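Local coordinates for protein FAD-dependent pyridine nucleotide-disulphide oxidoreductase (Desulfovibrio vulgaris, PDB 3IWA) that probably uses a bound flavin (FAD) to pass electrons from a nicotinamide dinucleotide to an acceptor such as a disulphide, at residues Arg209-Leu212 and Glu213-Val217. Residues are numbered along the deposited sequence; the frame is centred on the assembly and turned at random.
Sequences RHDL and EKNDV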
loop_
_atom_site.group_PDB
_atom_site.type_symbol
_atom_site.label_atom_id
_atom_site.label_comp_id
_atom_site.label_asym_id
_atom_site.label_seq_id
_atom_site.Cartn_x
_atom_site.Cartn_y
_atom_site.Cartn_z
ATOM N N ARG A 209 21.121 7.220 -10.547
ATOM C CA ARG A 209 22.437 7.328 -11.184
ATOM C C ARG A 209 23.520 7.612 -10.149
ATOM O O ARG A 209 24.569 6.952 -10.169
ATOM C CB ARG A 209 22.466 8.393 -12.286
ATOM C CG ARG A 209 23.735 8.360 -13.132
ATOM C CD ARG A 209 23.708 9.377 -14.280
ATOM N NE ARG A 209 24.979 9.395 -15.035
ATOM C CZ ARG A 209 25.098 9.642 -16.337
ATOM N NH1 ARG A 209 24.065 9.920 -17.112
ATOM N NH2 ARG A 209 26.293 9.572 -16.898
ATOM N N HIS A 210 23.241 8.525 -9.213
ATOM C CA HIS A 210 24.238 8.941 -8.221
ATOM C C HIS A 210 24.549 7.810 -7.289
ATOM O O HIS A 210 25.709 7.615 -6.937
ATOM C CB HIS A 210 23.786 10.136 -7.383
ATOM C CG HIS A 210 24.743 10.501 -6.278
ATOM N ND1 HIS A 210 24.427 10.369 -4.941
ATOM C CD2 HIS A 210 26.013 10.981 -6.317
ATOM C CE1 HIS A 210 25.448 10.774 -4.206
ATOM N NE2 HIS A 210 26.429 11.133 -5.015
ATOM N N ASP A 211 23.516 7.083 -6.865
ATOM C CA ASP A 211 23.728 5.931 -6.031
ATOM C C ASP A 211 24.743 5.029 -6.712
ATOM O O ASP A 211 25.646 4.540 -6.049
ATOM C CB ASP A 211 22.420 5.188 -5.726
ATOM C CG ASP A 211 22.609 4.050 -4.703
ATOM O OD1 ASP A 211 23.128 2.989 -5.093
ATOM O OD2 ASP A 211 22.244 4.187 -3.513
ATOM N N LEU A 212 24.631 4.832 -8.028
ATOM C CA LEU A 212 25.576 3.947 -8.724
ATOM C C LEU A 212 27.002 4.553 -8.795
ATOM O O LEU A 212 27.982 3.881 -8.500
ATOM C CB LEU A 212 25.095 3.594 -10.133
ATOM C CG LEU A 212 23.739 2.902 -10.336
ATOM C CD1 LEU A 212 23.686 2.456 -11.763
ATOM C CD2 LEU A 212 23.503 1.722 -9.398
ATOM N N GLU A 213 27.100 5.810 -9.207
ATOM C CA GLU A 213 28.389 6.436 -9.412
ATOM C C GLU A 213 29.198 6.643 -8.137
ATOM O O GLU A 213 30.426 6.622 -8.175
ATOM C CB GLU A 213 28.221 7.760 -10.108
ATOM C CG GLU A 213 27.717 7.619 -11.504
ATOM C CD GLU A 213 27.287 8.940 -12.070
ATOM O OE1 GLU A 213 26.900 9.812 -11.259
ATOM O OE2 GLU A 213 27.330 9.104 -13.313
ATOM N N LYS A 214 28.521 6.825 -7.015
ATOM C CA LYS A 214 29.219 7.065 -5.777
ATOM C C LYS A 214 29.675 5.749 -5.147
ATOM O O LYS A 214 30.520 5.736 -4.241
ATOM C CB LYS A 214 28.378 7.933 -4.842
ATOM C CG LYS A 214 27.835 7.299 -3.585
ATOM C CD LYS A 214 27.055 8.377 -2.783
ATOM C CE LYS A 214 26.893 8.068 -1.297
ATOM N NZ LYS A 214 25.539 8.556 -0.806
ATOM N N ASN A 215 29.134 4.639 -5.637
ATOM C CA ASN A 215 29.643 3.330 -5.243
ATOM C C ASN A 215 30.430 2.687 -6.401
ATOM O O ASN A 215 30.438 1.474 -6.552
ATOM C CB ASN A 215 28.502 2.431 -4.727
ATOM C CG ASN A 215 27.869 2.966 -3.438
ATOM O OD1 ASN A 215 28.104 2.442 -2.342
ATOM N ND2 ASN A 215 27.068 4.010 -3.567
ATOM N N ASP A 216 31.061 3.534 -7.219
ATOM C CA ASP A 216 32.071 3.129 -8.209
ATOM C C ASP A 216 31.562 2.478 -9.497
ATOM O O ASP A 216 32.366 2.009 -10.309
ATOM C CB ASP A 216 33.096 2.175 -7.588
ATOM C CG ASP A 216 33.902 2.812 -6.483
ATOM O OD1 ASP A 216 33.766 4.023 -6.216
ATOM O OD2 ASP A 216 34.714 2.083 -5.890
ATOM N N VAL A 217 30.253 2.420 -9.691
ATOM C CA VAL A 217 29.740 2.005 -10.977
ATOM C C VAL A 217 29.793 3.228 -11.882
ATOM O O VAL A 217 29.241 4.269 -11.557
ATOM C CB VAL A 217 28.322 1.447 -10.883
ATOM C CG1 VAL A 217 27.785 1.179 -12.247
ATOM C CG2 VAL A 217 28.327 0.199 -10.049
#
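Arg-209 and Glu-213, one helical turn apart, form a salt bridge. Arg-209 NE donates to Glu-213 OE2 at 2.9 Å, nearly straight at 169°. The oxygen lies at the edge of the guanidinium, close to its plane. The guanidinium and carboxylate planes stand about 62° apart. NE meets OE2 from above the carboxylate plane. Arg-209 reaches it with CG anti to the backbone N (chi1 -170°) and an extended chain. Its NH1 bonds to Thr-221 OG1, which fixes the guanidinium at a second point. Asn-215 ND2 donates to Asp-211 O at 2.9 Å, and also bonds to Glu-346 OE2.

His-210 and Lys-214 meet through a CH-pi contact. Lys-214 CB lies over one ring face, 4.1 Å from the centroid. Lys-214 CD comes to His-210 CE1 at 3.2 Å, a tight approach. The lysine NZ goes on to a salt bridge with Glu-346.

The backbone keeps its regular bonds as far as Lys-214 N, which bonds to His-210 O. A Schellman motif then ends the helix, with Asp-216 at positive phi as C-prime residue. Val-217 N reaches Leu-212 O at 3.0 Å, and a weak bond joins Asp-216 N to Glu-213 O.

Leu-212 CB packs on Val-217 CB at 3.9 Å, an apolar contact across the motif. Leu-212 also packs on helix 169-182 and on Val-219.

Asp-211 OD1 accepts from Phe-345 N, and OD2 from Glu-346 N and Gly-347 N. These lie in the turn between strands 340-343 and 348-353, so the helix end is tied to the antiparallel sheet. The turn closes helix 202-214 and leads into strand 218-220, the outermost strand, within this chain, of the parallel sheet that also holds strands 161-165 and 185-189.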